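Local coordinates for protein oxidoreductase, Gfo/Idh/MocA family (Vibrio cholerae, PDB 1XEA) that is probably an NAD(P)-dependent oxidoreductase of the Gfo/Idh/MocA family, though its substrate is not established, at residues Y18-A23 against P261-K266. Numbering follows the deposited sequence.
Sequences YLPVLA and PMLASK
Leu-263 reaches from the short helix 262-265 to Pro-20 and Val-21 on helix 12-22, the first helix of the Rossmann fold that probably binds a dinucleotide in this family. The contact is a compact example of how a residue distant in sequence packs on a nucleotide-binding domain mainly through one methyl group, CD1. Leu-263 holds CG beside its backbone N (chi1 -76°), anti to the carbonyl carbon, and the extended branch places CD1 against Pro-20 and Val-21. CD1 of Leu-263 lies 3.7 Å from CG of Pro-20 and 3.3 Å from CG2 of Val-21; the leucine side chain crosses that of Pro-20 at about a right angle and runs obliquely past that of Val-21. The side chain of Val-21 is turned with CG1 anti to the backbone N (chi1 169°), which leaves CG2 beside that N and facing the leucine. The backbones stay apart, with CA of Val-21 and CA of Leu-263 7.6 Å from each other, and the link is wholly apolar. Leu-263 also touches Ala-17, one turn back on helix 12-22, and Trp-259 of a second subunit, placing the contact beside a subunit interface. Within the short helix, Ser-265 OG and Lys-266 N both donate to Met-262 O. The valine makes a second, looser approach to the leucine stem, its CG2 lying 4.0 Å from CB of Leu-263.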
ATOM      1  N   TYR A  18     -13.381   5.381  27.828  1.00 44.98           N
ATOM      2  CA  TYR A  18     -14.367   4.827  28.747  1.00 43.71           C
ATOM      3  C   TYR A  18     -15.657   5.633  28.890  1.00 43.05           C
ATOM      4  O   TYR A  18     -16.737   5.163  28.521  1.00 43.00           O
ATOM      5  CB  TYR A  18     -13.716   4.607  30.107  1.00 40.92           C
ATOM      6  CG  TYR A  18     -12.638   3.558  30.063  1.00 39.68           C
ATOM      7  CD1 TYR A  18     -11.308   3.898  30.245  1.00 39.62           C
ATOM      8  CD2 TYR A  18     -12.954   2.214  29.862  1.00 40.06           C
ATOM      9  CE1 TYR A  18     -10.314   2.925  30.239  1.00 38.34           C
ATOM     10  CE2 TYR A  18     -11.968   1.228  29.854  1.00 37.38           C
ATOM     11  CZ  TYR A  18     -10.650   1.592  30.048  1.00 37.40           C
ATOM     12  OH  TYR A  18      -9.665   0.626  30.087  1.00 37.49           O
ATOM     13  N   LEU A  19     -15.545   6.843  29.414  1.00 43.14           N
ATOM     14  CA  LEU A  19     -16.716   7.683  29.600  1.00 44.10           C
ATOM     15  C   LEU A  19     -17.587   7.749  28.343  1.00 43.73           C
ATOM     16  O   LEU A  19     -18.786   7.456  28.397  1.00 43.92           O
ATOM     17  CB  LEU A  19     -16.295   9.087  30.022  1.00 44.51           C
ATOM     18  CG  LEU A  19     -17.132   9.682  31.150  1.00 46.32           C
ATOM     19  CD1 LEU A  19     -16.681  11.109  31.381  1.00 49.80           C
ATOM     20  CD2 LEU A  19     -18.609   9.639  30.803  1.00 46.29           C
ATOM     21  N   PRO A  20     -16.996   8.117  27.191  1.00 43.28           N
ATOM     22  CA  PRO A  20     -17.812   8.185  25.980  1.00 42.42           C
ATOM     23  C   PRO A  20     -18.485   6.869  25.592  1.00 42.11           C
ATOM     24  O   PRO A  20     -19.590   6.869  25.050  1.00 43.60           O
ATOM     25  CB  PRO A  20     -16.825   8.693  24.927  1.00 41.94           C
ATOM     26  CG  PRO A  20     -15.501   8.256  25.435  1.00 41.37           C
ATOM     27  CD  PRO A  20     -15.604   8.510  26.904  1.00 42.40           C
ATOM     28  N   VAL A  21     -17.836   5.747  25.874  1.00 41.30           N
ATOM     29  CA  VAL A  21     -18.420   4.457  25.535  1.00 41.28           C
ATOM     30  C   VAL A  21     -19.517   4.091  26.513  1.00 41.96           C
ATOM     31  O   VAL A  21     -20.556   3.601  26.114  1.00 42.22           O
ATOM     32  CB  VAL A  21     -17.363   3.337  25.544  1.00 40.92           C
ATOM     33  CG1 VAL A  21     -18.036   1.978  25.457  1.00 39.67           C
ATOM     34  CG2 VAL A  21     -16.413   3.525  24.392  1.00 40.16           C
ATOM     35  N   LEU A  22     -19.287   4.331  27.796  1.00 43.24           N
ATOM     36  CA  LEU A  22     -20.284   3.993  28.787  1.00 45.18           C
ATOM     37  C   LEU A  22     -21.504   4.880  28.781  1.00 45.86           C
ATOM     38  O   LEU A  22     -22.624   4.386  28.864  1.00 45.65           O
ATOM     39  CB  LEU A  22     -19.666   4.018  30.167  1.00 45.77           C
ATOM     40  CG  LEU A  22     -19.210   2.644  30.647  1.00 46.82           C
ATOM     41  CD1 LEU A  22     -18.201   2.028  29.688  1.00 47.29           C
ATOM     42  CD2 LEU A  22     -18.612   2.812  32.021  1.00 49.27           C
ATOM     43  N   ALA A  23     -21.287   6.189  28.693  1.00 47.68           N
ATOM     44  CA  ALA A  23     -22.385   7.161  28.697  1.00 48.84           C
ATOM     45  C   ALA A  23     -23.360   6.912  27.557  1.00 49.47           C
ATOM     46  O   ALA A  23     -24.431   7.505  27.498  1.00 50.16           O
ATOM     47  CB  ALA A  23     -21.826   8.566  28.604  1.00 46.79           C
ATOM     48  N   PRO A 261     -17.445   2.447  14.894  1.00 36.68           N
ATOM     49  CA  PRO A 261     -16.877   3.539  15.691  1.00 37.17           C
ATOM     50  C   PRO A 261     -15.404   3.323  16.044  1.00 35.81           C
ATOM     51  O   PRO A 261     -14.971   2.197  16.250  1.00 34.31           O
ATOM     52  CB  PRO A 261     -17.803   3.606  16.915  1.00 36.52           C
ATOM     53  CG  PRO A 261     -18.434   2.255  16.962  1.00 36.70           C
ATOM     54  CD  PRO A 261     -18.660   1.913  15.525  1.00 36.21           C
HETATM   55  N   MSE A 262     -14.648   4.418  16.077  1.00 37.85           N
HETATM   56  CA  MSE A 262     -13.219   4.396  16.368  1.00 38.55           C
HETATM   57  C   MSE A 262     -12.891   3.676  17.662  1.00 38.40           C
HETATM   58  O   MSE A 262     -12.025   2.799  17.689  1.00 39.67           O
HETATM   59  CB  MSE A 262     -12.688   5.833  16.406  1.00 41.79           C
HETATM   60  CG  MSE A 262     -11.207   6.002  16.705  1.00 43.40           C
HETATM   61 SE   MSE A 262     -10.798   6.074  18.583  1.00 51.96          SE
HETATM   62  CE  MSE A 262     -11.694   7.730  19.010  1.00 44.64           C
ATOM     63  N   LEU A 263     -13.567   4.034  18.745  1.00 37.17           N
ATOM     64  CA  LEU A 263     -13.277   3.369  20.008  1.00 37.12           C
ATOM     65  C   LEU A 263     -13.518   1.861  19.891  1.00 37.38           C
ATOM     66  O   LEU A 263     -12.740   1.061  20.423  1.00 39.91           O
ATOM     67  CB  LEU A 263     -14.113   3.973  21.149  1.00 36.24           C
ATOM     68  CG  LEU A 263     -13.649   5.350  21.680  1.00 34.95           C
ATOM     69  CD1 LEU A 263     -14.545   5.777  22.846  1.00 31.44           C
ATOM     70  CD2 LEU A 263     -12.181   5.281  22.142  1.00 33.26           C
ATOM     71  N   ALA A 264     -14.577   1.477  19.174  1.00 35.83           N
ATOM     72  CA  ALA A 264     -14.922   0.063  18.984  1.00 32.59           C
ATOM     73  C   ALA A 264     -13.820  -0.685  18.267  1.00 30.64           C
ATOM     74  O   ALA A 264     -13.492  -1.833  18.612  1.00 30.61           O
ATOM     75  CB  ALA A 264     -16.208  -0.065  18.195  1.00 30.42           C
ATOM     76  N   SER A 265     -13.257  -0.040  17.254  1.00 29.31           N
ATOM     77  CA  SER A 265     -12.185  -0.674  16.503  1.00 30.49           C
ATOM     78  C   SER A 265     -10.997  -0.907  17.444  1.00 31.83           C
ATOM     79  O   SER A 265     -10.246  -1.871  17.277  1.00 33.41           O
ATOM     80  CB  SER A 265     -11.756   0.193  15.330  1.00 27.46           C
ATOM     81  OG  SER A 265     -10.805   1.135  15.741  1.00 27.07           O
ATOM     82  N   LYS A 266     -10.836  -0.030  18.437  1.00 29.94           N
ATOM     83  CA  LYS A 266      -9.752  -0.188  19.396  1.00 28.54           C
ATOM     84  C   LYS A 266     -10.138  -1.155  20.504  1.00 29.83           C
ATOM     85  O   LYS A 266      -9.515  -1.190  21.569  1.00 28.60           O
ATOM     86  CB  LYS A 266      -9.355   1.148  19.999  1.00 28.82           C
ATOM     87  CG  LYS A 266      -8.793   2.133  19.004  1.00 31.36           C
ATOM     88  CD  LYS A 266      -7.923   3.182  19.708  1.00 28.98           C
ATOM     89  CE  LYS A 266      -7.615   4.325  18.772  1.00 27.20           C
ATOM     90  NZ  LYS A 266      -7.029   3.858  17.504  1.00 23.06           N
TER